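Local coordinates for Lmo0741 protein (Listeria monocytogenes, PDB 4R1H), which probably binds DNA through a winged helix-turn-helix domain and regulates transcription, as a member of the GntR family, at residues 6-20 against 45-59. Sequence-based numbering, arbitrary orientation. Where two conformers were deposited one is given.
Sequences FDDSKPIYKQIVHYI and LEVNPTTIQRAYAEL
R54 lies along one face of the Y13 ring: its CD sits over the centre, 3.6 Å from the centroid, and its guanidinium continues past the ring centre over the hydroxyl end, the two planes only 7° apart. The R54 chain is extended from CG to NE, which lets CH-pi and off-centre cation-pi contacts follow one another along a single face. K14 CG backs the opposite face, while E58 OE1 approaches the edge in plane, 3.3 Å from Y13 CE2, with its carboxylate almost perpendicular to the ring. The same oxygen takes the main bond of a salt bridge, K14 NZ to E58 OE1 at 2.9 Å, met on the syn side; a bend at chi2 (-73°) helps bring the lysine amine back to the acid.

Inside this polar margin the helices meet over a small residue, A55, whose CB lies 3.7 Å from V17 CG2 and also touches I16 CG2. The helix segments cross at -58°. Toward their C-terminal ends, I20 in the conformer given sets CD1 at the edge of the Y56 ring and CG2 on L59 CD1. Against L45 and V47, which precede helix 49-59, I16 CD1 meets L45 CD1 tip to tip, L45 CD2 rests over the Y19 face, and F6 CE1 touches V47 CG1.

Helix 38-45, which carries L45, and the turn through V47 lead into helix 49-61, the probable recognition helix of the winged helix-turn-helix; helix 12-25 thus packs against both, with L41 also touching I20 and Y56, while Y56 and L59 reach I65 of strand 65-68 in the wing.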
loop_
_atom_site.group_PDB
_atom_site.type_symbol
_atom_site.label_atom_id
_atom_site.label_comp_id
_atom_site.label_asym_id
_atom_site.label_seq_id
_atom_site.Cartn_x
_atom_site.Cartn_y
_atom_site.Cartn_z
ATOM N N PHE A 6 9.140 -0.992 12.304
ATOM C CA PHE A 6 7.991 -0.081 11.971
ATOM C C PHE A 6 8.418 1.079 11.055
ATOM O O PHE A 6 9.559 1.513 11.080
ATOM C CB PHE A 6 7.299 0.453 13.261
ATOM C CG PHE A 6 6.524 -0.610 14.040
ATOM C CD1 PHE A 6 6.785 -0.844 15.384
ATOM C CD2 PHE A 6 5.551 -1.389 13.413
ATOM C CE1 PHE A 6 6.104 -1.823 16.087
ATOM C CE2 PHE A 6 4.847 -2.372 14.119
ATOM C CZ PHE A 6 5.130 -2.594 15.458
ATOM N N ASP A 7 7.480 1.563 10.249
ATOM C CA ASP A 7 7.672 2.743 9.385
ATOM C C ASP A 7 7.610 4.097 10.153
ATOM O O ASP A 7 6.547 4.539 10.585
ATOM C CB ASP A 7 6.591 2.713 8.295
ATOM C CG ASP A 7 6.688 3.876 7.340
ATOM O OD1 ASP A 7 7.716 4.559 7.350
ATOM O OD2 ASP A 7 5.731 4.114 6.587
ATOM N N ASP A 8 8.735 4.794 10.284
ATOM C CA ASP A 8 8.720 6.096 10.988
ATOM C C ASP A 8 8.069 7.259 10.190
ATOM O O ASP A 8 8.047 8.394 10.651
ATOM C CB ASP A 8 10.117 6.450 11.511
ATOM C CG ASP A 8 10.487 5.641 12.733
ATOM O OD1 ASP A 8 11.079 6.210 13.662
ATOM O OD2 ASP A 8 10.165 4.440 12.786
ATOM N N SER A 9 7.506 6.951 9.023
ATOM C CA SER A 9 6.630 7.879 8.278
ATOM C C SER A 9 5.162 8.017 8.760
ATOM O O SER A 9 4.524 9.031 8.451
ATOM C CB SER A 9 6.598 7.463 6.792
ATOM O OG SER A 9 7.897 7.520 6.223
ATOM N N LYS A 10 4.635 7.020 9.489
ATOM C CA LYS A 10 3.193 6.899 9.802
ATOM C C LYS A 10 3.024 6.671 11.335
ATOM O O LYS A 10 3.977 6.222 11.963
ATOM C CB LYS A 10 2.630 5.738 8.989
ATOM C CG LYS A 10 1.105 5.628 8.961
ATOM C CD LYS A 10 0.565 4.470 9.815
ATOM C CE LYS A 10 0.779 3.130 9.099
ATOM N NZ LYS A 10 -0.037 1.998 9.636
ATOM N N PRO A 11 1.859 7.029 11.946
ATOM C CA PRO A 11 1.954 6.994 13.392
ATOM C C PRO A 11 2.289 5.617 13.923
ATOM O O PRO A 11 1.729 4.597 13.452
ATOM C CB PRO A 11 0.556 7.420 13.855
ATOM C CG PRO A 11 0.005 8.204 12.727
ATOM C CD PRO A 11 0.516 7.469 11.525
ATOM N N ILE A 12 3.136 5.577 14.927
ATOM C CA ILE A 12 3.525 4.284 15.489
ATOM C C ILE A 12 2.377 3.566 16.192
ATOM O O ILE A 12 2.223 2.359 15.970
ATOM C CB ILE A 12 4.707 4.369 16.469
ATOM C CG1 ILE A 12 5.963 4.970 15.833
ATOM C CG2 ILE A 12 5.090 2.982 17.010
ATOM C CD1 ILE A 12 6.374 4.308 14.537
ATOM N N TYR A 13 1.569 4.252 17.014
ATOM C CA TYR A 13 0.469 3.504 17.656
ATOM C C TYR A 13 -0.458 2.841 16.657
ATOM O O TYR A 13 -1.012 1.731 16.947
ATOM C CB TYR A 13 -0.311 4.326 18.670
ATOM C CG TYR A 13 -1.362 5.160 18.041
ATOM C CD1 TYR A 13 -1.066 6.434 17.593
ATOM C CD2 TYR A 13 -2.700 4.718 17.960
ATOM C CE1 TYR A 13 -2.030 7.242 17.016
ATOM C CE2 TYR A 13 -3.671 5.524 17.382
ATOM C CZ TYR A 13 -3.353 6.809 16.966
ATOM O OH TYR A 13 -4.304 7.624 16.377
ATOM N N LYS A 14 -0.663 3.428 15.486
ATOM C CA LYS A 14 -1.578 2.813 14.522
ATOM C C LYS A 14 -0.919 1.546 13.951
ATOM O O LYS A 14 -1.611 0.611 13.595
ATOM C CB LYS A 14 -1.900 3.766 13.384
ATOM C CG LYS A 14 -2.872 4.857 13.785
ATOM C CD LYS A 14 -4.301 4.326 13.942
ATOM C CE LYS A 14 -5.308 5.465 13.685
ATOM N NZ LYS A 14 -6.681 5.140 14.181
ATOM N N GLN A 15 0.409 1.539 13.827
ATOM C CA GLN A 15 1.101 0.345 13.391
ATOM C C GLN A 15 1.032 -0.803 14.401
ATOM O O GLN A 15 0.950 -2.006 14.020
ATOM C CB GLN A 15 2.551 0.627 13.048
ATOM C CG GLN A 15 2.637 1.555 11.867
ATOM C CD GLN A 15 4.058 1.920 11.540
ATOM O OE1 GLN A 15 4.796 1.078 11.033
ATOM N NE2 GLN A 15 4.454 3.186 11.810
ATOM N N ILE A 16 1.044 -0.438 15.665
ATOM C CA ILE A 16 0.884 -1.393 16.728
ATOM C C ILE A 16 -0.546 -1.902 16.717
ATOM O O ILE A 16 -0.766 -3.098 16.951
ATOM C CB ILE A 16 1.219 -0.828 18.127
ATOM C CG1 ILE A 16 2.644 -0.213 18.204
ATOM C CG2 ILE A 16 1.052 -1.910 19.205
ATOM C CD1 ILE A 16 3.793 -1.188 18.348
ATOM N N VAL A 17 -1.526 -1.010 16.526
ATOM C CA VAL A 17 -2.889 -1.491 16.379
ATOM C C VAL A 17 -2.948 -2.552 15.261
ATOM O O VAL A 17 -3.570 -3.612 15.437
ATOM C CB VAL A 17 -3.845 -0.353 16.121
ATOM C CG1 VAL A 17 -5.216 -0.838 15.764
ATOM C CG2 VAL A 17 -3.931 0.492 17.401
ATOM N N HIS A 18 -2.286 -2.277 14.143
ATOM C CA HIS A 18 -2.363 -3.237 12.990
ATOM C C HIS A 18 -1.685 -4.545 13.300
ATOM O O HIS A 18 -2.221 -5.594 12.936
ATOM C CB HIS A 18 -1.734 -2.669 11.709
ATOM C CG HIS A 18 -1.945 -3.562 10.532
ATOM N ND1 HIS A 18 -3.188 -3.726 9.964
ATOM C CD2 HIS A 18 -1.094 -4.348 9.829
ATOM C CE1 HIS A 18 -3.092 -4.565 8.939
ATOM N NE2 HIS A 18 -1.830 -4.943 8.835
ATOM N N TYR A 19 -0.561 -4.510 14.000
ATOM C CA TYR A 19 0.138 -5.685 14.442
ATOM C C TYR A 19 -0.745 -6.562 15.316
ATOM O O TYR A 19 -0.853 -7.750 15.084
ATOM C CB TYR A 19 1.385 -5.281 15.218
ATOM C CG TYR A 19 2.059 -6.411 15.938
ATOM C CD1 TYR A 19 3.034 -7.196 15.295
ATOM C CD2 TYR A 19 1.743 -6.709 17.263
ATOM C CE1 TYR A 19 3.643 -8.234 15.958
ATOM C CE2 TYR A 19 2.340 -7.763 17.932
ATOM C CZ TYR A 19 3.295 -8.520 17.270
ATOM O OH TYR A 19 3.905 -9.556 17.965
ATOM N N ILE A 20 -1.429 -5.953 16.282
ATOM C CA ILE A 20 -2.369 -6.686 17.154
ATOM C C ILE A 20 -3.533 -7.235 16.356
ATOM O O ILE A 20 -3.927 -8.384 16.553
ATOM C CB ILE A 20 -2.862 -5.798 18.310
ATOM C CG1 ILE A 20 -1.657 -5.529 19.224
ATOM C CG2 ILE A 20 -4.049 -6.418 19.012
ATOM C CD1 ILE A 20 -1.782 -4.307 20.094
ATOM N N LEU A 45 7.990 -5.516 21.438
ATOM C CA LEU A 45 8.091 -4.703 20.209
ATOM C C LEU A 45 9.171 -3.597 20.258
ATOM O O LEU A 45 9.367 -2.921 19.251
ATOM C CB LEU A 45 6.755 -4.071 19.843
ATOM C CG LEU A 45 5.648 -5.087 19.642
ATOM C CD1 LEU A 45 4.327 -4.382 19.362
ATOM C CD2 LEU A 45 6.012 -6.075 18.537
ATOM N N GLU A 46 9.822 -3.455 21.408
ATOM C CA GLU A 46 10.828 -2.400 21.639
ATOM C C GLU A 46 10.266 -1.058 21.206
ATOM O O GLU A 46 10.796 -0.407 20.309
ATOM C CB GLU A 46 12.119 -2.715 20.879
ATOM C CG GLU A 46 12.821 -3.973 21.367
ATOM C CD GLU A 46 14.254 -4.078 20.874
ATOM O OE1 GLU A 46 15.093 -4.539 21.670
ATOM O OE2 GLU A 46 14.541 -3.710 19.703
ATOM N N VAL A 47 9.141 -0.682 21.814
ATOM C CA VAL A 47 8.550 0.646 21.584
ATOM C C VAL A 47 8.252 1.231 22.947
ATOM O O VAL A 47 8.256 0.541 23.952
ATOM C CB VAL A 47 7.252 0.652 20.724
ATOM C CG1 VAL A 47 7.514 0.079 19.360
ATOM C CG2 VAL A 47 6.156 -0.120 21.420
ATOM N N ASN A 48 8.014 2.535 22.952
ATOM C CA ASN A 48 7.621 3.241 24.128
ATOM C C ASN A 48 6.281 2.727 24.615
ATOM O O ASN A 48 5.356 2.684 23.798
ATOM C CB ASN A 48 7.519 4.727 23.799
ATOM C CG ASN A 48 7.394 5.583 25.036
ATOM O OD1 ASN A 48 6.857 5.163 26.052
ATOM N ND2 ASN A 48 7.913 6.798 24.956
ATOM N N PRO A 49 6.180 2.367 25.913
ATOM C CA PRO A 49 4.928 1.924 26.498
ATOM C C PRO A 49 3.753 2.882 26.283
ATOM O O PRO A 49 2.644 2.422 26.250
ATOM C CB PRO A 49 5.226 1.818 27.989
ATOM C CG PRO A 49 6.712 1.682 28.113
ATOM C CD PRO A 49 7.307 2.264 26.868
ATOM N N THR A 50 3.981 4.191 26.155
ATOM C CA THR A 50 2.866 5.117 25.985
ATOM C C THR A 50 2.242 4.875 24.641
ATOM O O THR A 50 1.085 5.234 24.404
ATOM C CB THR A 50 3.301 6.630 26.088
ATOM O OG1 THR A 50 4.266 6.929 25.085
ATOM C CG2 THR A 50 3.887 6.935 27.377
ATOM N N THR A 51 2.998 4.314 23.685
ATOM C CA THR A 51 2.479 4.000 22.398
ATOM C C THR A 51 1.579 2.753 22.474
ATOM O O THR A 51 0.541 2.617 21.799
ATOM C CB THR A 51 3.579 3.827 21.315
ATOM O OG1 THR A 51 4.194 2.550 21.406
ATOM C CG2 THR A 51 4.642 4.929 21.406
ATOM N N ILE A 52 1.989 1.834 23.291
ATOM C CA ILE A 52 1.173 0.635 23.496
ATOM C C ILE A 52 -0.144 1.041 24.215
ATOM O O ILE A 52 -1.212 0.569 23.909
ATOM C CB ILE A 52 1.868 -0.367 24.396
ATOM C CG1 ILE A 52 3.237 -0.773 23.825
ATOM C CG2 ILE A 52 0.958 -1.565 24.628
ATOM C CD1 ILE A 52 3.174 -1.498 22.539
ATOM N N GLN A 53 -0.026 1.903 25.224
ATOM C CA GLN A 53 -1.185 2.366 25.942
ATOM C C GLN A 53 -2.140 2.951 24.967
ATOM O O GLN A 53 -3.348 2.709 25.091
ATOM C CB GLN A 53 -0.822 3.495 26.935
ATOM C CG GLN A 53 -0.295 3.013 28.240
ATOM C CD GLN A 53 0.202 4.151 29.121
ATOM O OE1 GLN A 53 0.379 5.261 28.674
ATOM N NE2 GLN A 53 0.461 3.850 30.374
ATOM N N ARG A 54 -1.643 3.745 23.996
ATOM C CA ARG A 54 -2.570 4.411 23.074
ATOM C C ARG A 54 -3.221 3.365 22.169
ATOM O O ARG A 54 -4.455 3.449 21.891
ATOM C CB ARG A 54 -1.956 5.509 22.179
ATOM C CG ARG A 54 -3.084 6.295 21.526
ATOM C CD ARG A 54 -2.702 7.467 20.736
ATOM N NE ARG A 54 -3.876 8.234 20.267
ATOM C CZ ARG A 54 -3.803 9.487 19.766
ATOM N NH1 ARG A 54 -2.634 10.134 19.583
ATOM N NH2 ARG A 54 -4.918 10.115 19.403
ATOM N N ALA A 55 -2.422 2.397 21.735
ATOM C CA ALA A 55 -2.936 1.314 20.852
ATOM C C ALA A 55 -4.018 0.473 21.597
ATOM O O ALA A 55 -5.106 0.223 21.053
ATOM C CB ALA A 55 -1.804 0.398 20.428
ATOM N N TYR A 56 -3.722 0.104 22.846
ATOM C CA TYR A 56 -4.693 -0.605 23.688
ATOM C C TYR A 56 -5.962 0.226 23.897
ATOM O O TYR A 56 -7.065 -0.301 23.806
ATOM C CB TYR A 56 -4.054 -1.041 24.985
ATOM C CG TYR A 56 -3.216 -2.286 24.910
ATOM C CD1 TYR A 56 -2.971 -2.935 23.704
ATOM C CD2 TYR A 56 -2.723 -2.885 26.078
ATOM C CE1 TYR A 56 -2.279 -4.151 23.681
ATOM C CE2 TYR A 56 -2.044 -4.084 26.074
ATOM C CZ TYR A 56 -1.819 -4.736 24.866
ATOM O OH TYR A 56 -1.114 -5.926 24.882
ATOM N N ALA A 57 -5.844 1.542 24.121
ATOM C CA ALA A 57 -7.027 2.394 24.181
ATOM C C ALA A 57 -7.902 2.375 22.966
ATOM O O ALA A 57 -9.119 2.263 23.076
ATOM C CB ALA A 57 -6.656 3.850 24.504
ATOM N N GLU A 58 -7.299 2.433 21.784
ATOM C CA GLU A 58 -8.033 2.405 20.576
ATOM C C GLU A 58 -8.720 1.029 20.416
ATOM O O GLU A 58 -9.898 0.963 20.056
ATOM C CB GLU A 58 -7.142 2.695 19.367
ATOM C CG GLU A 58 -7.929 2.603 18.065
ATOM C CD GLU A 58 -7.188 3.122 16.867
ATOM O OE1 GLU A 58 -6.732 4.290 16.980
ATOM O OE2 GLU A 58 -7.177 2.387 15.853
ATOM N N LEU A 59 -8.005 -0.009 20.752
ATOM C CA LEU A 59 -8.600 -1.375 20.693
ATOM C C LEU A 59 -9.801 -1.541 21.668
ATOM O O LEU A 59 -10.821 -2.267 21.387
ATOM C CB LEU A 59 -7.489 -2.375 20.959
ATOM C CG LEU A 59 -6.475 -2.562 19.846
ATOM C CD1 LEU A 59 -5.351 -3.350 20.393
ATOM C CD2 LEU A 59 -7.082 -3.223 18.617
#